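GGDEF and EAL domain-containing protein (Vibrio cholerae O1 str. 2010EL-1786, PDB 6PWK) acts as a c-di-GMP receptor in a signalling circuit that controls large adhesins and, through them, probably cell adhesion and biofilm formation. Local coordinates at residues A[254-259]-A[299-304]; A[285-290]-A[322-327]; A[308-313]-A[329-334]. One frame throughout, in Å; residues are numbered along the deposited sequence.

Contact 1: residues A[254-259]-A[299-304]; sequences ERVIQQ and NLLHFE. With MG (magnesium ion), chain E.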
loop_
_atom_site.group_PDB
_atom_site.type_symbol
_atom_site.label_atom_id
_atom_site.label_comp_id
_atom_site.label_asym_id
_atom_site.label_seq_id
_atom_site.Cartn_x
_atom_site.Cartn_y
_atom_site.Cartn_z
ATOM N N GLU A 254 5.028 24.147 -8.506
ATOM C CA GLU A 254 5.283 25.456 -7.912
ATOM C C GLU A 254 6.067 26.347 -8.865
ATOM O O GLU A 254 5.710 27.510 -9.078
ATOM C CB GLU A 254 6.029 25.294 -6.585
ATOM C CG GLU A 254 5.156 24.820 -5.436
ATOM C CD GLU A 254 5.952 24.555 -4.173
ATOM O OE1 GLU A 254 7.192 24.439 -4.262
ATOM O OE2 GLU A 254 5.335 24.461 -3.091
ATOM N N ARG A 255 7.135 25.809 -9.465
ATOM C CA ARG A 255 7.958 26.605 -10.371
ATOM C C ARG A 255 7.176 27.027 -11.609
ATOM O O ARG A 255 7.333 28.152 -12.098
ATOM C CB ARG A 255 9.209 25.821 -10.768
ATOM C CG ARG A 255 10.137 25.512 -9.602
ATOM C CD ARG A 255 10.989 26.714 -9.225
ATOM N NE ARG A 255 12.212 26.788 -10.019
ATOM C CZ ARG A 255 12.363 27.546 -11.100
ATOM N NH1 ARG A 255 11.365 28.309 -11.525
ATOM N NH2 ARG A 255 13.515 27.544 -11.756
ATOM N N VAL A 256 6.323 26.141 -12.127
ATOM C CA VAL A 256 5.521 26.481 -13.300
ATOM C C VAL A 256 4.511 27.572 -12.964
ATOM O O VAL A 256 4.313 28.513 -13.741
ATOM C CB VAL A 256 4.833 25.221 -13.858
ATOM C CG1 VAL A 256 3.768 25.600 -14.873
ATOM C CG2 VAL A 256 5.862 24.293 -14.487
ATOM N N ILE A 257 3.862 27.471 -11.800
ATOM C CA ILE A 257 2.863 28.467 -11.420
ATOM C C ILE A 257 3.516 29.827 -11.198
ATOM O O ILE A 257 2.940 30.867 -11.540
ATOM C CB ILE A 257 2.082 27.990 -10.180
ATOM C CG1 ILE A 257 1.164 26.825 -10.554
ATOM C CG2 ILE A 257 1.273 29.129 -9.572
ATOM C CD1 ILE A 257 0.387 26.258 -9.391
ATOM N N GLN A 258 4.730 29.844 -10.636
ATOM C CA GLN A 258 5.472 31.095 -10.512
ATOM C C GLN A 258 5.639 31.771 -11.867
ATOM O O GLN A 258 5.474 32.992 -11.987
ATOM C CB GLN A 258 6.842 30.842 -9.884
ATOM C CG GLN A 258 6.815 30.328 -8.457
ATOM C CD GLN A 258 8.176 29.830 -8.007
ATOM O OE1 GLN A 258 9.207 30.260 -8.524
ATOM N NE2 GLN A 258 8.184 28.910 -7.048
ATOM N N GLN A 259 5.961 30.991 -12.903
ATOM C CA GLN A 259 6.119 31.557 -14.240
ATOM C C GLN A 259 4.803 32.109 -14.771
ATOM O O GLN A 259 4.783 33.158 -15.426
ATOM C CB GLN A 259 6.685 30.502 -15.191
ATOM C CG GLN A 259 8.180 30.277 -15.049
ATOM C CD GLN A 259 8.987 31.489 -15.471
ATOM O OE1 GLN A 259 8.538 32.296 -16.285
ATOM N NE2 GLN A 259 10.185 31.625 -14.914
ATOM N N ASN A 299 -6.736 28.285 -15.217
ATOM C CA ASN A 299 -7.189 27.933 -16.557
ATOM C C ASN A 299 -6.039 27.678 -17.523
ATOM O O ASN A 299 -6.281 27.174 -18.625
ATOM C CB ASN A 299 -8.101 29.030 -17.110
ATOM C CG ASN A 299 -7.490 30.413 -16.993
ATOM O OD1 ASN A 299 -7.695 31.114 -16.001
ATOM N ND2 ASN A 299 -6.735 30.815 -18.008
ATOM N N LEU A 300 -4.804 28.001 -17.139
ATOM C CA LEU A 300 -3.638 27.827 -17.994
ATOM C C LEU A 300 -2.806 26.607 -17.610
ATOM O O LEU A 300 -1.649 26.498 -18.032
ATOM C CB LEU A 300 -2.769 29.086 -17.958
ATOM C CG LEU A 300 -3.403 30.391 -18.442
ATOM C CD1 LEU A 300 -2.495 31.571 -18.135
ATOM C CD2 LEU A 300 -3.696 30.317 -19.931
ATOM N N LEU A 301 -3.366 25.690 -16.824
ATOM C CA LEU A 301 -2.644 24.515 -16.347
ATOM C C LEU A 301 -3.315 23.257 -16.876
ATOM O O LEU A 301 -4.488 23.003 -16.582
ATOM C CB LEU A 301 -2.588 24.483 -14.818
ATOM C CG LEU A 301 -1.632 25.455 -14.126
ATOM C CD1 LEU A 301 -1.807 25.390 -12.619
ATOM C CD2 LEU A 301 -0.195 25.153 -14.507
ATOM N N HIS A 302 -2.569 22.475 -17.651
ATOM C CA HIS A 302 -2.988 21.151 -18.092
ATOM C C HIS A 302 -2.118 20.122 -17.385
ATOM O O HIS A 302 -0.888 20.186 -17.466
ATOM C CB HIS A 302 -2.866 21.004 -19.610
ATOM C CG HIS A 302 -3.842 21.832 -20.384
ATOM N ND1 HIS A 302 -3.933 21.784 -21.758
ATOM C CD2 HIS A 302 -4.773 22.728 -19.978
ATOM C CE1 HIS A 302 -4.877 22.614 -22.165
ATOM N NE2 HIS A 302 -5.401 23.200 -21.104
ATOM N N PHE A 303 -2.749 19.182 -16.689
ATOM C CA PHE A 303 -2.032 18.135 -15.973
ATOM C C PHE A 303 -1.993 16.879 -16.834
ATOM O O PHE A 303 -3.037 16.289 -17.127
ATOM C CB PHE A 303 -2.679 17.857 -14.617
ATOM C CG PHE A 303 -2.462 18.954 -13.614
ATOM C CD1 PHE A 303 -1.283 19.027 -12.891
ATOM C CD2 PHE A 303 -3.431 19.921 -13.403
ATOM C CE1 PHE A 303 -1.076 20.038 -11.973
ATOM C CE2 PHE A 303 -3.230 20.936 -12.484
ATOM C CZ PHE A 303 -2.052 20.995 -11.769
ATOM N N GLU A 304 -0.791 16.478 -17.239
ATOM C CA GLU A 304 -0.608 15.326 -18.115
ATOM C C GLU A 304 -0.469 14.078 -17.252
ATOM O O GLU A 304 0.525 13.913 -16.538
ATOM C CB GLU A 304 0.608 15.524 -19.017
ATOM C CG GLU A 304 0.492 14.820 -20.357
ATOM C CD GLU A 304 1.218 15.554 -21.470
ATOM O OE1 GLU A 304 2.384 15.211 -21.754
ATOM O OE2 GLU A 304 0.622 16.483 -22.056
HETATM MG MG MG E . 4.009 13.840 -21.373
#
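E304 OE2 is gripped by two groups, a salt bridge from K355 NZ and a hydrogen bond with Y353 OH, near the C-terminal end of strand 301-305, whose earlier residue L301 packs against V256 and I257 of a helix. The arrangement belongs to the barrel of the EAL domain, a TIM-barrel variant: strand 301-305 runs parallel to its neighbours 269-272 and 330-336, and helix 254-259 lies outside that wall. Both carboxylate oxygens of E304 are engaged, because OE1 binds the magnesium ion at 2.2 Å. E218, N272 and D334 of the protein and a phosphate oxygen of c-di-GMP complete the metal shell. One strand therefore serves two environments. H302 and E304 face the inner, polar side, where H302 is hydrogen-bonded to H216 and K352, whereas L301 and F303 turn to the helical layer.

Across the contact there is no hydrogen bond, and the two segments bury 104 Å² between them. The backbones stay well apart, the nearest CA atoms being those of I257 and L301 at 8.4 Å, so side chains must bridge the gap. L301 does this with the fork of its two methyls. Its CG stands anti to the carbonyl carbon (chi1 -74°) and CD1 extends away from CA (chi2 174°), which carries both branches to the helix. CD2 reaches V256 CG1 at 4.0 Å, and these two side chains pass alongside each other in opposite directions. V256 also touches L269 and I271 of the adjoining strand, which ties the helix to two strands at once. I257 instead lies across L301 at roughly a right angle: L301 CD1 meets I257 CG1 at 3.9 Å and the end methyl, I257 CD1, at 4.0 Å.

Contact 2: residues A[285-290]-A[322-327]; sequences RWISQT and NAVRNA
Helices 285-290 and 322-326 run almost exactly parallel, with 6° between their N-to-C directions and 8.9 Å between their axes, and they come nearest where the CA atoms of S288 and A323 stand 5.5 Å apart. This is the side-by-side packing of neighbouring outer helices of the EAL domain's TIM-like alpha/beta barrel; strand 301-305 lies between them in sequence and supports both from beneath.

The small residues S288 and A323 make the close backbone approach possible. A323 CB points at the partner helix and is met by S288 OG at 3.2 Å. The hydroxyl's polar partner is the I284 carbonyl oxygen one turn earlier, approached with OG beside its own backbone N (chi1 -40°); its contact with A323 CB is only van der Waals. Deeper in, the branch methyl I287 CG2 meets V324 CG2 at 3.9 Å, the two side chains crossing obliquely. The same I287 CG2 lies 4.3 Å from A323 CB, and thus touches two successive residues of the other helix. I287 and V324 both also rest on F303 of the strand below, which closes the inner side of the interface.

On another flank of helix 285-290, T290 folds back on W286: T290 CG2 sits over the centre of the indole, 3.4 Å above its plane, while T290 OG1 bonds the W286 carbonyl oxygen. R285 leaves the contact and forms a salt bridge with E348 of the second subunit.

With no hydrogen bond or salt bridge between the segments, the contact is made by aliphatic groups and a serine hydroxyl, with 161 Å² buried; that hydroxyl, at the partly exposed margin, has its polar need met within its own helix.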
loop_
_atom_site.group_PDB
_atom_site.type_symbol
_atom_site.label_atom_id
_atom_site.label_comp_id
_atom_site.label_asym_id
_atom_site.label_seq_id
_atom_site.Cartn_x
_atom_site.Cartn_y
_atom_site.Cartn_z
ATOM N N ARG A 285 -4.565 16.287 -1.761
ATOM C CA ARG A 285 -4.930 17.450 -0.959
ATOM C C ARG A 285 -4.081 18.659 -1.327
ATOM O O ARG A 285 -4.584 19.788 -1.380
ATOM C CB ARG A 285 -4.775 17.142 0.530
ATOM C CG ARG A 285 -5.811 16.206 1.112
ATOM C CD ARG A 285 -5.608 16.081 2.613
ATOM N NE ARG A 285 -5.893 17.334 3.310
ATOM C CZ ARG A 285 -5.491 17.611 4.547
ATOM N NH1 ARG A 285 -4.774 16.726 5.227
ATOM N NH2 ARG A 285 -5.799 18.775 5.103
ATOM N N TRP A 286 -2.788 18.436 -1.578
ATOM C CA TRP A 286 -1.880 19.532 -1.902
ATOM C C TRP A 286 -2.321 20.264 -3.163
ATOM O O TRP A 286 -2.272 21.499 -3.221
ATOM C CB TRP A 286 -0.460 18.986 -2.062
ATOM C CG TRP A 286 0.592 20.025 -2.303
ATOM C CD1 TRP A 286 1.377 20.628 -1.364
ATOM C CD2 TRP A 286 0.988 20.570 -3.568
ATOM N NE1 TRP A 286 2.234 21.519 -1.964
ATOM C CE2 TRP A 286 2.016 21.501 -3.317
ATOM C CE3 TRP A 286 0.573 20.364 -4.887
ATOM C CZ2 TRP A 286 2.632 22.226 -4.335
ATOM C CZ3 TRP A 286 1.186 21.083 -5.897
ATOM C CH2 TRP A 286 2.204 22.003 -5.614
ATOM N N ILE A 287 -2.759 19.521 -4.182
ATOM C CA ILE A 287 -3.180 20.143 -5.435
ATOM C C ILE A 287 -4.369 21.066 -5.201
ATOM O O ILE A 287 -4.411 22.189 -5.719
ATOM C CB ILE A 287 -3.490 19.062 -6.487
ATOM C CG1 ILE A 287 -2.216 18.684 -7.242
ATOM C CG2 ILE A 287 -4.560 19.534 -7.460
ATOM C CD1 ILE A 287 -1.669 19.804 -8.104
ATOM N N SER A 288 -5.344 20.620 -4.403
ATOM C CA SER A 288 -6.511 21.452 -4.130
ATOM C C SER A 288 -6.125 22.717 -3.373
ATOM O O SER A 288 -6.654 23.799 -3.649
ATOM C CB SER A 288 -7.546 20.657 -3.335
ATOM O OG SER A 288 -7.640 19.327 -3.809
ATOM N N GLN A 289 -5.206 22.598 -2.414
ATOM C CA GLN A 289 -4.827 23.750 -1.603
ATOM C C GLN A 289 -4.047 24.774 -2.418
ATOM O O GLN A 289 -4.287 25.982 -2.303
ATOM C CB GLN A 289 -4.017 23.286 -0.393
ATOM C CG GLN A 289 -4.780 22.370 0.553
ATOM C CD GLN A 289 -3.881 21.718 1.588
ATOM O OE1 GLN A 289 -2.670 21.606 1.397
ATOM N NE2 GLN A 289 -4.474 21.285 2.695
ATOM N N THR A 290 -3.113 24.313 -3.250
ATOM C CA THR A 290 -2.301 25.247 -4.025
ATOM C C THR A 290 -3.079 25.838 -5.193
ATOM O O THR A 290 -2.931 27.027 -5.494
ATOM C CB THR A 290 -1.033 24.555 -4.526
ATOM O OG1 THR A 290 -1.386 23.466 -5.389
ATOM C CG2 THR A 290 -0.223 24.029 -3.358
ATOM N N ASN A 322 -10.757 15.236 -10.081
ATOM C CA ASN A 322 -11.795 16.081 -9.497
ATOM C C ASN A 322 -11.189 17.318 -8.845
ATOM O O ASN A 322 -11.673 18.437 -9.044
ATOM C CB ASN A 322 -12.617 15.284 -8.483
ATOM C CG ASN A 322 -13.506 14.247 -9.139
ATOM O OD1 ASN A 322 -13.811 14.337 -10.328
ATOM N ND2 ASN A 322 -13.935 13.258 -8.363
ATOM N N ALA A 323 -10.122 17.131 -8.064
ATOM C CA ALA A 323 -9.457 18.265 -7.430
ATOM C C ALA A 323 -8.926 19.244 -8.467
ATOM O O ALA A 323 -8.983 20.464 -8.270
ATOM C CB ALA A 323 -8.322 17.770 -6.533
ATOM N N VAL A 324 -8.414 18.727 -9.583
ATOM C CA VAL A 324 -7.849 19.589 -10.617
ATOM C C VAL A 324 -8.947 20.398 -11.299
ATOM O O VAL A 324 -8.827 21.618 -11.467
ATOM C CB VAL A 324 -7.044 18.747 -11.624
ATOM C CG1 VAL A 324 -6.888 19.486 -12.940
ATOM C CG2 VAL A 324 -5.683 18.396 -11.041
ATOM N N ARG A 325 -10.038 19.737 -11.687
ATOM C CA ARG A 325 -11.117 20.431 -12.386
ATOM C C ARG A 325 -11.949 21.311 -11.460
ATOM O O ARG A 325 -12.447 22.355 -11.894
ATOM C CB ARG A 325 -12.014 19.422 -13.101
ATOM C CG ARG A 325 -11.565 19.102 -14.519
ATOM C CD ARG A 325 -12.405 18.007 -15.151
ATOM N NE ARG A 325 -12.044 17.800 -16.551
ATOM C CZ ARG A 325 -12.486 16.795 -17.296
ATOM N NH1 ARG A 325 -13.302 15.890 -16.776
ATOM N NH2 ARG A 325 -12.104 16.687 -18.561
ATOM N N ASN A 326 -12.114 20.921 -10.192
ATOM C CA ASN A 326 -12.870 21.761 -9.265
ATOM C C ASN A 326 -12.207 23.116 -9.072
ATOM O O ASN A 326 -12.883 24.096 -8.741
ATOM C CB ASN A 326 -13.030 21.068 -7.911
ATOM C CG ASN A 326 -14.064 19.961 -7.937
ATOM O OD1 ASN A 326 -14.941 19.934 -8.802
ATOM N ND2 ASN A 326 -13.972 19.044 -6.983
ATOM N N ALA A 327 -10.894 23.193 -9.271
ATOM C CA ALA A 327 -10.140 24.420 -9.068
ATOM C C ALA A 327 -9.926 25.209 -10.354
ATOM O O ALA A 327 -9.175 26.190 -10.347
ATOM C CB ALA A 327 -8.792 24.104 -8.420
#

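Contact 3: residues A[308-313]-A[329-334]; sequences GCFVNE and ADFGVD. With MG (magnesium ion), chain E; C2E (9,9'-[(2R,3R,3aS,5S,7aR,9R,10R,10aS,12S,14aR)-3,5,10,12-tetrahydroxy-5,12-dioxidooctahydro-2H,7H-difuro[3,2-d:3',2'-j][1,3,7,9,2,8]tetraoxadiphosphacyclododecine-2,9-diyl]bis(2-amino-1,9-dihydro-6H-purin-6-one)), chain C.
A single ring, that of F310, spans three successive strand residues, F331, G332 and V333, from a short helix set nearly perpendicular to the strand: the two axes make 88° and approach to 10.3 Å. F310 is the one residue of segment 308-313 that touches the strand. Its CG is anti to the carbonyl carbon (chi1 -67°), which sends the ring outward to the strand. Near its own plane, the edge of the F310 ring meets F331, with F310 CZ 4.1 Å from F331 CD1, and the carbonyl oxygen of G332. The two ring planes are inclined by about 30°. V333 CG2 comes obliquely to F310 CE2 at 3.7 Å. No hydrogen bond joins the segments.

F331 N fixes the D330 carboxylate, donating to D330 OD1 at 2.7 Å on the anti side and tilted from the carboxylate plane; R325, in a salt bridge, is the second partner of that oxygen.

After V333 the chain bends, and the D334 carboxylate lies on the far side from helix 308-312, in the ligand pocket of the EAL domain. D334 grips the magnesium ion with both oxygens, OD1 at 2.4 Å and OD2 at 2.3 Å, and c-di-GMP O2P binds that metal at 2.1 Å. The strand that packs on F310 thus also carries a metal ligand.

Two further rings meet F310, F349 edge-to-face and Y345 nearly parallel. I305 of strand 301-305 touches both F310 and F331, and helix 314-326 flanks them through T317 and C321.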
loop_
_atom_site.group_PDB
_atom_site.type_symbol
_atom_site.label_atom_id
_atom_site.label_comp_id
_atom_site.label_asym_id
_atom_site.label_seq_id
_atom_site.Cartn_x
_atom_site.Cartn_y
_atom_site.Cartn_z
ATOM N N GLY A 308 -1.306 4.696 -17.651
ATOM C CA GLY A 308 -1.244 3.676 -16.617
ATOM C C GLY A 308 -2.004 4.050 -15.360
ATOM O O GLY A 308 -2.497 3.172 -14.646
ATOM N N CYS A 309 -2.110 5.348 -15.066
ATOM C CA CYS A 309 -2.892 5.785 -13.913
ATOM C C CYS A 309 -4.361 5.427 -14.079
ATOM O O CYS A 309 -4.988 4.883 -13.163
ATOM C CB CYS A 309 -2.744 7.291 -13.708
ATOM S SG CYS A 309 -1.241 7.806 -12.885
ATOM N N PHE A 310 -4.930 5.731 -15.246
ATOM C CA PHE A 310 -6.366 5.564 -15.435
ATOM C C PHE A 310 -6.783 4.099 -15.389
ATOM O O PHE A 310 -7.891 3.787 -14.936
ATOM C CB PHE A 310 -6.797 6.192 -16.760
ATOM C CG PHE A 310 -6.673 7.689 -16.794
ATOM C CD1 PHE A 310 -7.696 8.496 -16.322
ATOM C CD2 PHE A 310 -5.537 8.292 -17.310
ATOM C CE1 PHE A 310 -7.586 9.873 -16.357
ATOM C CE2 PHE A 310 -5.422 9.667 -17.349
ATOM C CZ PHE A 310 -6.447 10.459 -16.871
ATOM N N VAL A 311 -5.923 3.189 -15.843
ATOM C CA VAL A 311 -6.313 1.783 -15.902
ATOM C C VAL A 311 -5.876 1.009 -14.658
ATOM O O VAL A 311 -6.499 0.002 -14.312
ATOM C CB VAL A 311 -5.769 1.128 -17.186
ATOM C CG1 VAL A 311 -5.619 2.160 -18.296
ATOM C CG2 VAL A 311 -4.451 0.403 -16.931
ATOM N N ASN A 312 -4.825 1.457 -13.970
ATOM C CA ASN A 312 -4.337 0.760 -12.786
ATOM C C ASN A 312 -4.763 1.419 -11.483
ATOM O O ASN A 312 -4.996 0.715 -10.497
ATOM C CB ASN A 312 -2.807 0.657 -12.819
ATOM C CG ASN A 312 -2.298 -0.113 -14.023
ATOM O OD1 ASN A 312 -2.872 -1.130 -14.412
ATOM N ND2 ASN A 312 -1.215 0.372 -14.619
ATOM N N GLU A 313 -4.870 2.745 -11.451
ATOM C CA GLU A 313 -5.296 3.479 -10.257
ATOM C C GLU A 313 -6.438 4.425 -10.608
ATOM O O GLU A 313 -6.306 5.647 -10.494
ATOM C CB GLU A 313 -4.123 4.246 -9.650
ATOM C CG GLU A 313 -2.911 3.391 -9.306
ATOM C CD GLU A 313 -3.149 2.487 -8.109
ATOM O OE1 GLU A 313 -4.163 2.678 -7.406
ATOM O OE2 GLU A 313 -2.318 1.585 -7.871
ATOM N N ALA A 329 -8.732 23.960 -13.398
ATOM C CA ALA A 329 -7.711 23.420 -14.277
ATOM C C ALA A 329 -8.296 22.247 -15.062
ATOM O O ALA A 329 -9.498 21.965 -14.995
ATOM C CB ALA A 329 -6.474 23.022 -13.469
ATOM N N ASP A 330 -7.443 21.557 -15.817
ATOM C CA ASP A 330 -7.882 20.416 -16.607
ATOM C C ASP A 330 -6.730 19.423 -16.717
ATOM O O ASP A 330 -5.632 19.657 -16.206
ATOM C CB ASP A 330 -8.381 20.863 -17.984
ATOM C CG ASP A 330 -9.500 19.985 -18.507
ATOM O OD1 ASP A 330 -9.604 18.825 -18.056
ATOM O OD2 ASP A 330 -10.275 20.457 -19.367
ATOM N N PHE A 331 -6.990 18.307 -17.398
ATOM C CA PHE A 331 -6.027 17.216 -17.456
ATOM C C PHE A 331 -6.132 16.498 -18.795
ATOM O O PHE A 331 -7.135 16.604 -19.506
ATOM C CB PHE A 331 -6.239 16.222 -16.306
ATOM C CG PHE A 331 -7.575 15.532 -16.339
ATOM C CD1 PHE A 331 -7.732 14.323 -16.999
ATOM C CD2 PHE A 331 -8.675 16.096 -15.714
ATOM C CE1 PHE A 331 -8.961 13.690 -17.034
ATOM C CE2 PHE A 331 -9.904 15.467 -15.744
ATOM C CZ PHE A 331 -10.048 14.263 -16.406
ATOM N N GLY A 332 -5.076 15.748 -19.120
ATOM C CA GLY A 332 -5.037 14.934 -20.317
ATOM C C GLY A 332 -4.312 13.627 -20.057
ATOM O O GLY A 332 -3.827 13.376 -18.952
ATOM N N VAL A 333 -4.249 12.799 -21.099
ATOM C CA VAL A 333 -3.629 11.479 -21.035
ATOM C C VAL A 333 -2.320 11.520 -21.811
ATOM O O VAL A 333 -2.241 12.131 -22.882
ATOM C CB VAL A 333 -4.569 10.389 -21.586
ATOM C CG1 VAL A 333 -3.973 9.005 -21.356
ATOM C CG2 VAL A 333 -5.939 10.503 -20.937
ATOM N N ASP A 334 -1.291 10.864 -21.272
ATOM C CA ASP A 334 0.062 10.988 -21.803
ATOM C C ASP A 334 0.471 9.821 -22.698
ATOM O O ASP A 334 0.957 10.037 -23.812
ATOM C CB ASP A 334 1.060 11.142 -20.648
ATOM C CG ASP A 334 2.337 11.847 -21.069
ATOM O OD1 ASP A 334 2.472 12.186 -22.263
ATOM O OD2 ASP A 334 3.208 12.069 -20.199
HETATM MG MG MG E . 4.009 13.840 -21.373
HETATM P P1 C2E C . 7.201 12.354 -22.060
HETATM O O2P C2E C . 5.851 12.750 -21.526
HETATM O O1P C2E C . 6.909 11.414 -23.197
HETATM O "O5'" C2E C . 7.975 13.618 -22.755
HETATM C "C5'" C2E C . 8.443 13.466 -24.054
HETATM C "C4'" C2E C . 9.942 13.074 -23.944
HETATM O "O4'" C2E C . 10.430 12.808 -25.120
HETATM C "C3'" C2E C . 10.789 14.266 -23.460
HETATM O "O3'" C2E C . 11.985 13.769 -23.098
HETATM C "C2'" C2E C . 10.968 15.038 -24.776
HETATM O "O2'" C2E C . 12.097 16.004 -24.654
HETATM C "C1'" C2E C . 11.358 14.058 -25.541
HETATM N N9 C2E C . 11.222 14.132 -26.973
HETATM C C8 C2E C . 10.367 15.181 -27.058
HETATM N N7 C2E C . 10.122 15.378 -28.379
HETATM C C5 C2E C . 10.797 14.473 -29.079
HETATM C C6 C2E C . 10.935 14.161 -30.579
HETATM O O6 C2E C . 10.373 14.800 -31.403
HETATM N N1 C2E C . 11.767 13.077 -31.006
HETATM C C2 C2E C . 12.480 12.259 -30.059
HETATM N N2 C2E C . 13.339 11.141 -30.438
HETATM N N3 C2E C . 12.323 12.578 -28.650
HETATM C C4 C2E C . 11.466 13.703 -28.196
HETATM P P11 C2E C . 12.449 14.252 -21.581
HETATM O O21 C2E C . 12.770 15.708 -21.371
HETATM O O11 C2E C . 13.730 13.515 -21.280
HETATM O O5A C2E C . 11.239 13.621 -20.651
HETATM C C5A C2E C . 11.335 12.229 -20.523
HETATM C C4A C2E C . 10.297 11.738 -19.597
HETATM O O4A C2E C . 10.560 12.153 -18.387
HETATM C C3A C2E C . 8.789 12.361 -20.016
HETATM O O3A C2E C . 8.111 11.456 -21.006
HETATM C C2A C2E C . 8.147 12.406 -18.974
HETATM O O2A C2E C . 7.416 11.107 -18.756
HETATM C C1A C2E C . 9.255 12.653 -17.810
HETATM N N91 C2E C . 9.321 13.927 -17.501
HETATM C C81 C2E C . 9.961 14.928 -18.124
HETATM N N71 C2E C . 9.714 16.040 -17.405
HETATM C C51 C2E C . 8.943 15.715 -16.371
HETATM C C61 C2E C . 8.351 16.541 -15.235
HETATM O O61 C2E C . 8.578 17.697 -15.201
HETATM N N11 C2E C . 7.536 15.931 -14.230
HETATM C C21 C2E C . 7.267 14.521 -14.283
HETATM N N21 C2E C . 6.438 13.904 -13.258
HETATM N N31 C2E C . 7.838 13.738 -15.380
HETATM C C41 C2E C . 8.689 14.384 -16.424
#

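How the contacts relate
The three contacts gather around strands 301-305 and 330-336 of the EAL barrel, and F303 links them. Its ring, from contact 1, meets contact 2 where F303 CD2 lies 3.5 Å from V324 CG1; its backbone pairs with contact 3, F303 O to G332 N at 2.9 Å and F303 N to D330 O at 3.0 Å. Contacts 2 and 3 are joined by the salt bridge from R325 NE to D330 OD1, 3.0 Å long. Contact 1 and contact 2 have centres about 12 Å apart; the centres of contact 1 and contact 3 are about 17 Å apart. Contacts 1 and 3 converge on the magnesium ion through E304 and D334, whereas the side chain of I287 in contact 2 is about 11 Å from the bound c-di-GMP.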